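Local coordinates for bacterial microcompartment shell protein CutR (Streptococcus intermedius SK54 = ATCC 27335, PDB 6XPJ) that probably serves as a minor shell protein of the choline-degrading bacterial microcompartment, built as a homohexamer with a central pore, at residues C[58-63]-C[100-105]; C[69-74]-C[93-98]; C[34-39]-C[45-50]. The protein carries 1 engineered substitution. One frame throughout, in Å; residues are numbered along the deposited sequence.

Contact 1 of 3, residues C[58-63]-C[100-105]; sequences AIIAAD and LEYFKN
I60 turns CG1 beside its backbone N (chi1 -61°), which leaves the shorter branch, CG2, anti to that N and directed at helix 89-105; F103 answers with its ring carbon CG anti to the carbonyl carbon (chi1 -83°), and this swings the ring tip toward helix 58-68. The two side chains pass at a slant, with CG2 of I60 4.0 Å from CZ of F103. One helix residue further on, the methyl CB of A61 lies 4.1 Å from CE1 of the same ring, so the far corner of the phenyl group rests on two successive residues. CE2 of Y102 comes within 4.2 Å of I60 CG2. That single methyl therefore touches both aromatic rings, while CD1 of F103 lies at the edge of the Y102 ring, in its plane. The contact itself is wholly apolar; the phenol oxygen of Y102 is instead hydrogen-bonded to the backbone O of K116 of a neighbouring subunit. F103 also meets F109 edge-to-face and lies on I22 of strand 11-28. The axes of the two short helical segments are 10.7 Å apart at closest approach, with N-to-C directions 130° apart, a spacing bridged by the aromatic side chains. This is the packed helix pair that lies against the β-sheet in the BMC fold.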
loop_
_atom_site.group_PDB
_atom_site.type_symbol
_atom_site.label_atom_id
_atom_site.label_comp_id
_atom_site.label_asym_id
_atom_site.label_seq_id
_atom_site.Cartn_x
_atom_site.Cartn_y
_atom_site.Cartn_z
ATOM N N ALA C 58 7.530 -15.867 0.119
ATOM C CA ALA C 58 7.057 -16.568 -1.096
ATOM C C ALA C 58 8.162 -17.464 -1.676
ATOM O O ALA C 58 7.871 -18.623 -2.071
ATOM C CB ALA C 58 6.581 -15.563 -2.109
ATOM N N ILE C 59 9.397 -16.987 -1.748
ATOM C CA ILE C 59 10.482 -17.814 -2.350
ATOM C C ILE C 59 10.743 -19.069 -1.494
ATOM O O ILE C 59 11.030 -20.126 -2.062
ATOM C CB ILE C 59 11.746 -16.977 -2.576
ATOM C CG1 ILE C 59 12.753 -17.704 -3.466
ATOM C CG2 ILE C 59 12.384 -16.593 -1.272
ATOM C CD1 ILE C 59 12.261 -17.923 -4.887
ATOM N N ILE C 60 10.584 -18.987 -0.179
ATOM C CA ILE C 60 10.803 -20.143 0.713
ATOM C C ILE C 60 9.708 -21.172 0.440
ATOM O O ILE C 60 10.000 -22.368 0.324
ATOM C CB ILE C 60 10.767 -19.682 2.183
ATOM C CG1 ILE C 60 11.849 -18.665 2.481
ATOM C CG2 ILE C 60 10.844 -20.879 3.112
ATOM C CD1 ILE C 60 11.691 -17.994 3.843
ATOM N N ALA C 61 8.462 -20.730 0.325
ATOM C CA ALA C 61 7.308 -21.623 0.073
ATOM C C ALA C 61 7.439 -22.259 -1.302
ATOM O O ALA C 61 7.199 -23.462 -1.415
ATOM C CB ALA C 61 6.001 -20.898 0.214
ATOM N N ALA C 62 7.903 -21.528 -2.305
ATOM C CA ALA C 62 8.077 -22.075 -3.667
ATOM C C ALA C 62 9.134 -23.174 -3.639
ATOM O O ALA C 62 8.935 -24.243 -4.260
ATOM C CB ALA C 62 8.469 -20.989 -4.625
ATOM N N ASP C 63 10.213 -22.940 -2.911
ATOM C CA ASP C 63 11.298 -23.944 -2.809
ATOM C C ASP C 63 10.774 -25.231 -2.166
ATOM O O ASP C 63 11.083 -26.365 -2.652
ATOM C CB ASP C 63 12.470 -23.361 -2.035
ATOM C CG ASP C 63 13.603 -24.350 -1.897
ATOM O OD1 ASP C 63 14.359 -24.474 -2.882
ATOM O OD2 ASP C 63 13.730 -24.944 -0.835
ATOM N N LEU C 100 2.749 -25.922 4.707
ATOM C CA LEU C 100 2.080 -25.635 5.997
ATOM C C LEU C 100 2.873 -26.236 7.145
ATOM O O LEU C 100 3.062 -25.550 8.150
ATOM C CB LEU C 100 0.646 -26.152 5.950
ATOM C CG LEU C 100 -0.304 -25.370 5.046
ATOM C CD1 LEU C 100 -1.614 -26.121 4.872
ATOM C CD2 LEU C 100 -0.549 -23.964 5.556
ATOM N N GLU C 101 3.346 -27.472 6.995
ATOM C CA GLU C 101 4.037 -28.142 8.111
ATOM C C GLU C 101 5.359 -27.407 8.398
ATOM O O GLU C 101 5.687 -27.222 9.567
ATOM C CB GLU C 101 4.292 -29.605 7.780
ATOM C CG GLU C 101 3.032 -30.442 7.805
ATOM C CD GLU C 101 3.198 -31.865 7.332
ATOM O OE1 GLU C 101 4.353 -32.372 7.273
ATOM O OE2 GLU C 101 2.158 -32.478 6.966
ATOM N N TYR C 102 6.101 -27.025 7.365
ATOM C CA TYR C 102 7.392 -26.335 7.572
ATOM C C TYR C 102 7.117 -24.994 8.269
ATOM O O TYR C 102 7.770 -24.645 9.256
ATOM C CB TYR C 102 8.144 -26.113 6.258
ATOM C CG TYR C 102 9.388 -25.294 6.488
ATOM C CD1 TYR C 102 10.540 -25.867 6.990
ATOM C CD2 TYR C 102 9.382 -23.920 6.299
ATOM C CE1 TYR C 102 11.666 -25.108 7.267
ATOM C CE2 TYR C 102 10.489 -23.153 6.590
ATOM C CZ TYR C 102 11.629 -23.740 7.097
ATOM O OH TYR C 102 12.727 -22.963 7.347
ATOM N N PHE C 103 6.192 -24.197 7.725
ATOM C CA PHE C 103 5.922 -22.864 8.291
ATOM C C PHE C 103 5.399 -22.972 9.715
ATOM O O PHE C 103 5.806 -22.159 10.592
ATOM C CB PHE C 103 5.003 -22.041 7.385
ATOM C CG PHE C 103 5.743 -21.355 6.264
ATOM C CD1 PHE C 103 6.231 -22.027 5.169
ATOM C CD2 PHE C 103 5.912 -19.990 6.297
ATOM C CE1 PHE C 103 6.907 -21.389 4.144
ATOM C CE2 PHE C 103 6.589 -19.341 5.280
ATOM C CZ PHE C 103 7.096 -20.038 4.208
ATOM N N LYS C 104 4.532 -23.930 9.986
ATOM C CA LYS C 104 3.986 -24.100 11.352
ATOM C C LYS C 104 5.053 -24.653 12.277
ATOM O O LYS C 104 5.195 -24.097 13.387
ATOM C CB LYS C 104 2.799 -25.066 11.324
ATOM C CG LYS C 104 2.234 -25.387 12.689
ATOM C CD LYS C 104 0.890 -26.058 12.616
ATOM C CE LYS C 104 0.937 -27.437 11.983
ATOM N NZ LYS C 104 1.681 -28.401 12.806
ATOM N N ASN C 105 5.715 -25.737 11.887
ATOM C CA ASN C 105 6.576 -26.507 12.831
ATOM C C ASN C 105 7.995 -25.966 12.908
ATOM O O ASN C 105 8.604 -26.064 14.020
ATOM C CB ASN C 105 6.637 -27.978 12.444
ATOM C CG ASN C 105 5.281 -28.642 12.516
ATOM O OD1 ASN C 105 4.380 -28.144 13.193
ATOM N ND2 ASN C 105 5.109 -29.754 11.803
#

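Contact 2 of 3, residues C[69-74]-C[93-98]; sequences ANIDIC and ETSLED
A69 and S95 meet at a helix-to-strand connection of the BMC fold, where the chain leaves helix 58-68, turns, and enters strand 72-77 beside the long helix 89-105. A69 is the first residue to abandon helical backbone angles, and N70 then forms the centre of an inverse gamma turn, marked by a weak hydrogen bond from I71 N to A69 O. The turn directs the side chains of both A69 and I71 at the same serine on the helix. S95 CA is 5.9 Å from A69 CA, and so close an approach of the backbones goes with the small side chains of A69 and S95. A69 CB also lies 4.2 Å from CG2 of T94; the hydroxyl of T94 is bonded back along its own helix to Q90 O. I71 is less relaxed: its CG1 is flanked by both backbone N and C (chi1 58°), and its chi2 of 93° lies away from a staggered value. In this pose it also packs on F85 and S91. S95 OG has its polar need met by a hydrogen bond to A65 O, with a weak one to S91 O, so what it offers to this turn is simple van der Waals contact. It lies 3.4 Å from CB of A69, and 3.7 Å from both CG1 and CG2 of I71.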
loop_
_atom_site.group_PDB
_atom_site.type_symbol
_atom_site.label_atom_id
_atom_site.label_comp_id
_atom_site.label_asym_id
_atom_site.label_seq_id
_atom_site.Cartn_x
_atom_site.Cartn_y
_atom_site.Cartn_z
ATOM N N ALA C 69 7.226 -32.445 -4.213
ATOM C CA ALA C 69 6.391 -33.211 -5.159
ATOM C C ALA C 69 6.692 -32.717 -6.562
ATOM O O ALA C 69 7.339 -31.657 -6.683
ATOM C CB ALA C 69 4.931 -33.008 -4.823
ATOM N N ASN C 70 6.217 -33.452 -7.562
ATOM C CA ASN C 70 6.397 -33.109 -8.992
ATOM C C ASN C 70 5.353 -32.055 -9.379
ATOM O O ASN C 70 4.287 -32.391 -9.907
ATOM C CB ASN C 70 6.275 -34.340 -9.878
ATOM C CG ASN C 70 6.492 -34.018 -11.339
ATOM O OD1 ASN C 70 7.015 -32.955 -11.677
ATOM N ND2 ASN C 70 6.073 -34.924 -12.208
ATOM N N ILE C 71 5.674 -30.810 -9.128
ATOM C CA ILE C 71 4.787 -29.668 -9.449
ATOM C C ILE C 71 5.576 -28.748 -10.380
ATOM O O ILE C 71 6.826 -28.841 -10.455
ATOM C CB ILE C 71 4.244 -28.976 -8.173
ATOM C CG1 ILE C 71 5.352 -28.469 -7.251
ATOM C CG2 ILE C 71 3.257 -29.882 -7.422
ATOM C CD1 ILE C 71 5.749 -27.053 -7.482
ATOM N N ASP C 72 4.852 -27.901 -11.098
ATOM C CA ASP C 72 5.415 -26.825 -11.936
ATOM C C ASP C 72 5.042 -25.507 -11.256
ATOM O O ASP C 72 3.848 -25.262 -11.084
ATOM C CB ASP C 72 4.834 -26.907 -13.344
ATOM C CG ASP C 72 5.234 -28.164 -14.095
ATOM O OD1 ASP C 72 6.399 -28.547 -13.998
ATOM O OD2 ASP C 72 4.369 -28.729 -14.779
ATOM N N ILE C 73 6.037 -24.701 -10.915
ATOM C CA ILE C 73 5.801 -23.359 -10.329
ATOM C C ILE C 73 5.226 -22.466 -11.430
ATOM O O ILE C 73 5.850 -22.345 -12.510
ATOM C CB ILE C 73 7.074 -22.777 -9.698
ATOM C CG1 ILE C 73 7.598 -23.637 -8.546
ATOM C CG2 ILE C 73 6.806 -21.343 -9.257
ATOM C CD1 ILE C 73 6.798 -23.521 -7.274
ATOM N N CYS C 74 4.098 -21.824 -11.158
ATOM C CA CYS C 74 3.440 -20.875 -12.095
ATOM C C CYS C 74 4.083 -19.502 -11.869
ATOM O O CYS C 74 4.575 -18.879 -12.826
ATOM C CB CYS C 74 1.932 -20.798 -11.890
ATOM S SG CYS C 74 1.066 -22.388 -11.972
ATOM N N GLU C 93 -1.526 -31.196 -3.442
ATOM C CA GLU C 93 -1.840 -31.298 -1.994
ATOM C C GLU C 93 -0.570 -31.583 -1.179
ATOM O O GLU C 93 -0.413 -31.007 -0.065
ATOM C CB GLU C 93 -2.897 -32.361 -1.741
ATOM C CG GLU C 93 -4.225 -32.003 -2.320
ATOM C CD GLU C 93 -5.363 -32.937 -1.960
ATOM O OE1 GLU C 93 -6.499 -32.601 -2.310
ATOM O OE2 GLU C 93 -5.103 -33.976 -1.329
ATOM N N THR C 94 0.303 -32.506 -1.626
ATOM C CA THR C 94 1.550 -32.844 -0.908
ATOM C C THR C 94 2.370 -31.571 -0.723
ATOM O O THR C 94 2.856 -31.311 0.384
ATOM C CB THR C 94 2.359 -33.925 -1.636
ATOM O OG1 THR C 94 1.546 -35.100 -1.571
ATOM C CG2 THR C 94 3.723 -34.157 -1.022
ATOM N N SER C 95 2.517 -30.777 -1.785
ATOM C CA SER C 95 3.321 -29.539 -1.730
ATOM C C SER C 95 2.690 -28.549 -0.737
ATOM O O SER C 95 3.412 -27.928 0.029
ATOM C CB SER C 95 3.483 -28.927 -3.092
ATOM O OG SER C 95 4.323 -29.748 -3.913
ATOM N N LEU C 96 1.367 -28.382 -0.775
ATOM C CA LEU C 96 0.694 -27.452 0.159
ATOM C C LEU C 96 0.898 -27.939 1.590
ATOM O O LEU C 96 1.171 -27.125 2.465
ATOM C CB LEU C 96 -0.782 -27.392 -0.202
ATOM C CG LEU C 96 -1.109 -26.646 -1.485
ATOM C CD1 LEU C 96 -2.567 -26.823 -1.821
ATOM C CD2 LEU C 96 -0.765 -25.163 -1.358
ATOM N N GLU C 97 0.716 -29.224 1.842
ATOM C CA GLU C 97 0.912 -29.802 3.192
ATOM C C GLU C 97 2.347 -29.548 3.655
ATOM O O GLU C 97 2.552 -29.167 4.825
ATOM C CB GLU C 97 0.685 -31.301 3.134
ATOM C CG GLU C 97 -0.757 -31.704 2.966
ATOM C CD GLU C 97 -0.928 -33.136 2.506
ATOM O OE1 GLU C 97 -2.078 -33.597 2.516
ATOM O OE2 GLU C 97 0.075 -33.790 2.134
ATOM N N ASP C 98 3.325 -29.749 2.776
ATOM C CA ASP C 98 4.739 -29.600 3.186
ATOM C C ASP C 98 5.018 -28.137 3.507
ATOM O O ASP C 98 5.740 -27.846 4.481
ATOM C CB ASP C 98 5.675 -30.197 2.141
ATOM C CG ASP C 98 5.676 -31.727 2.187
ATOM O OD1 ASP C 98 4.824 -32.314 2.875
ATOM O OD2 ASP C 98 6.603 -32.309 1.614
#

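Contact 3 of 3, residues C[34-39]-C[45-50]; sequences AVYECL and GAIGVV
Along segment 34-39, Y36 is the first to touch 45-50, through G45 and I47. With CG beside the backbone N (chi1 -72°), its ring extends away from the helix, and OH donates to the backbone O of G45 over 2.6 Å. The acceptor lies at the edge of the ring, in its plane, and the hydroxyl approaches in the carbonyl plane, on a lone pair, at a C=O...donor angle of 140°. Further back along the ring, CE1 comes 4.4 Å from CG1 of I47. H43, from the connecting loop, meets the tyrosine with its ring tilted by only about 20°. C38 packs on I59 of a neighbouring subunit. L39 then meets the strand: the ends of L39 and I47 meet head-on, L39 CD1 being 4.1 Å from both CG2 and CD1 of I47. Segment 45-50 thus receives the helix at two points of opposite character. The short, in-plane bond fixes where the end of the buried tyrosine lies just before strand 46-53 and satisfies a backbone carbonyl there, whereas the aliphatic pair supplies contact without directional demands.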
loop_
_atom_site.group_PDB
_atom_site.type_symbol
_atom_site.label_atom_id
_atom_site.label_comp_id
_atom_site.label_asym_id
_atom_site.label_seq_id
_atom_site.Cartn_x
_atom_site.Cartn_y
_atom_site.Cartn_z
ATOM N N ALA C 34 -10.978 -20.635 -17.966
ATOM C CA ALA C 34 -10.619 -19.206 -17.794
ATOM C C ALA C 34 -9.564 -19.004 -16.695
ATOM O O ALA C 34 -8.761 -18.034 -16.741
ATOM C CB ALA C 34 -11.869 -18.405 -17.528
ATOM N N VAL C 35 -9.549 -19.863 -15.677
ATOM C CA VAL C 35 -8.558 -19.757 -14.576
ATOM C C VAL C 35 -7.185 -20.210 -15.088
ATOM O O VAL C 35 -6.163 -19.543 -14.787
ATOM C CB VAL C 35 -9.062 -20.556 -13.360
ATOM C CG1 VAL C 35 -7.968 -20.819 -12.344
ATOM C CG2 VAL C 35 -10.261 -19.848 -12.731
ATOM N N TYR C 36 -7.123 -21.321 -15.817
ATOM C CA TYR C 36 -5.845 -21.728 -16.429
ATOM C C TYR C 36 -5.352 -20.598 -17.343
ATOM O O TYR C 36 -4.156 -20.254 -17.307
ATOM C CB TYR C 36 -6.038 -22.978 -17.266
ATOM C CG TYR C 36 -6.279 -24.280 -16.551
ATOM C CD1 TYR C 36 -5.414 -24.763 -15.576
ATOM C CD2 TYR C 36 -7.315 -25.106 -16.945
ATOM C CE1 TYR C 36 -5.600 -26.028 -15.033
ATOM C CE2 TYR C 36 -7.522 -26.362 -16.406
ATOM C CZ TYR C 36 -6.623 -26.848 -15.474
ATOM O OH TYR C 36 -6.863 -28.120 -15.016
ATOM N N GLU C 37 -6.261 -19.999 -18.121
ATOM C CA GLU C 37 -5.899 -18.939 -19.107
ATOM C C GLU C 37 -5.344 -17.701 -18.380
ATOM O O GLU C 37 -4.357 -17.112 -18.865
ATOM C CB GLU C 37 -7.098 -18.593 -20.002
ATOM C CG GLU C 37 -6.693 -18.027 -21.360
ATOM C CD GLU C 37 -5.989 -18.976 -22.327
ATOM O OE1 GLU C 37 -6.409 -20.145 -22.443
ATOM O OE2 GLU C 37 -5.013 -18.542 -22.977
ATOM N N CYS C 38 -5.910 -17.322 -17.228
ATOM C CA CYS C 38 -5.469 -16.112 -16.473
ATOM C C CYS C 38 -4.051 -16.337 -15.921
ATOM O O CYS C 38 -3.301 -15.341 -15.786
ATOM C CB CYS C 38 -6.513 -15.686 -15.430
ATOM S SG CYS C 38 -6.246 -16.298 -13.747
ATOM N N LEU C 39 -3.657 -17.582 -15.638
ATOM C CA LEU C 39 -2.294 -17.876 -15.121
ATOM C C LEU C 39 -1.351 -18.158 -16.289
ATOM O O LEU C 39 -0.111 -18.183 -16.067
ATOM C CB LEU C 39 -2.359 -19.056 -14.152
ATOM C CG LEU C 39 -3.202 -18.813 -12.903
ATOM C CD1 LEU C 39 -3.306 -20.091 -12.082
ATOM C CD2 LEU C 39 -2.631 -17.671 -12.068
ATOM N N GLY C 45 -4.599 -30.483 -14.738
ATOM C CA GLY C 45 -4.146 -30.644 -13.360
ATOM C C GLY C 45 -4.769 -29.611 -12.442
ATOM O O GLY C 45 -5.530 -28.726 -12.868
ATOM N N ALA C 46 -4.429 -29.742 -11.177
ATOM C CA ALA C 46 -4.875 -28.856 -10.104
ATOM C C ALA C 46 -3.945 -27.644 -10.035
ATOM O O ALA C 46 -2.798 -27.655 -10.594
ATOM C CB ALA C 46 -4.880 -29.619 -8.814
ATOM N N ILE C 47 -4.443 -26.606 -9.376
ATOM C CA ILE C 47 -3.653 -25.387 -9.069
ATOM C C ILE C 47 -3.585 -25.249 -7.556
ATOM O O ILE C 47 -4.647 -25.305 -6.899
ATOM C CB ILE C 47 -4.282 -24.155 -9.739
ATOM C CG1 ILE C 47 -4.114 -24.260 -11.259
ATOM C CG2 ILE C 47 -3.720 -22.862 -9.155
ATOM C CD1 ILE C 47 -2.730 -24.121 -11.764
ATOM N N GLY C 48 -2.383 -25.003 -7.051
ATOM C CA GLY C 48 -2.152 -24.632 -5.648
ATOM C C GLY C 48 -1.918 -23.148 -5.525
ATOM O O GLY C 48 -1.189 -22.581 -6.373
ATOM N N VAL C 49 -2.515 -22.513 -4.518
ATOM C CA VAL C 49 -2.473 -21.052 -4.266
ATOM C C VAL C 49 -2.092 -20.825 -2.809
ATOM O O VAL C 49 -2.761 -21.373 -1.917
ATOM C CB VAL C 49 -3.817 -20.386 -4.579
ATOM C CG1 VAL C 49 -3.644 -18.874 -4.562
ATOM C CG2 VAL C 49 -4.397 -20.868 -5.907
ATOM N N VAL C 50 -1.057 -20.026 -2.599
ATOM C CA VAL C 50 -0.545 -19.715 -1.243
ATOM C C VAL C 50 -0.472 -18.201 -1.063
ATOM O O VAL C 50 0.047 -17.491 -1.935
ATOM C CB VAL C 50 0.808 -20.384 -0.972
ATOM C CG1 VAL C 50 1.128 -20.299 0.499
ATOM C CG2 VAL C 50 0.817 -21.835 -1.448
#

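In the fold
After the N-terminal helix and strand 11-28, contact 3 closes first: a short loop returns helix 33-39 onto strand 46-53. The chain then enters helix 58-68, where contact 1 opens. Contact 2 is nested inside it, joining the turn before strand 72-77 to helix 89-105, so that its loop encloses the hairpin of strands 72-77 and 82-87, and contact 1 closes last, at the end of that helix. None of the loops cross. The two nested contacts share helix 89-105 and meet where I73 packs on A62. Contacts 2 and 3 reach the same sheet and touch through L96 with V50 and C74 with I47. Contacts 1 and 3, centres about 20 Å apart, are bridged between subunits, where I59 packs on C38 of a neighbour.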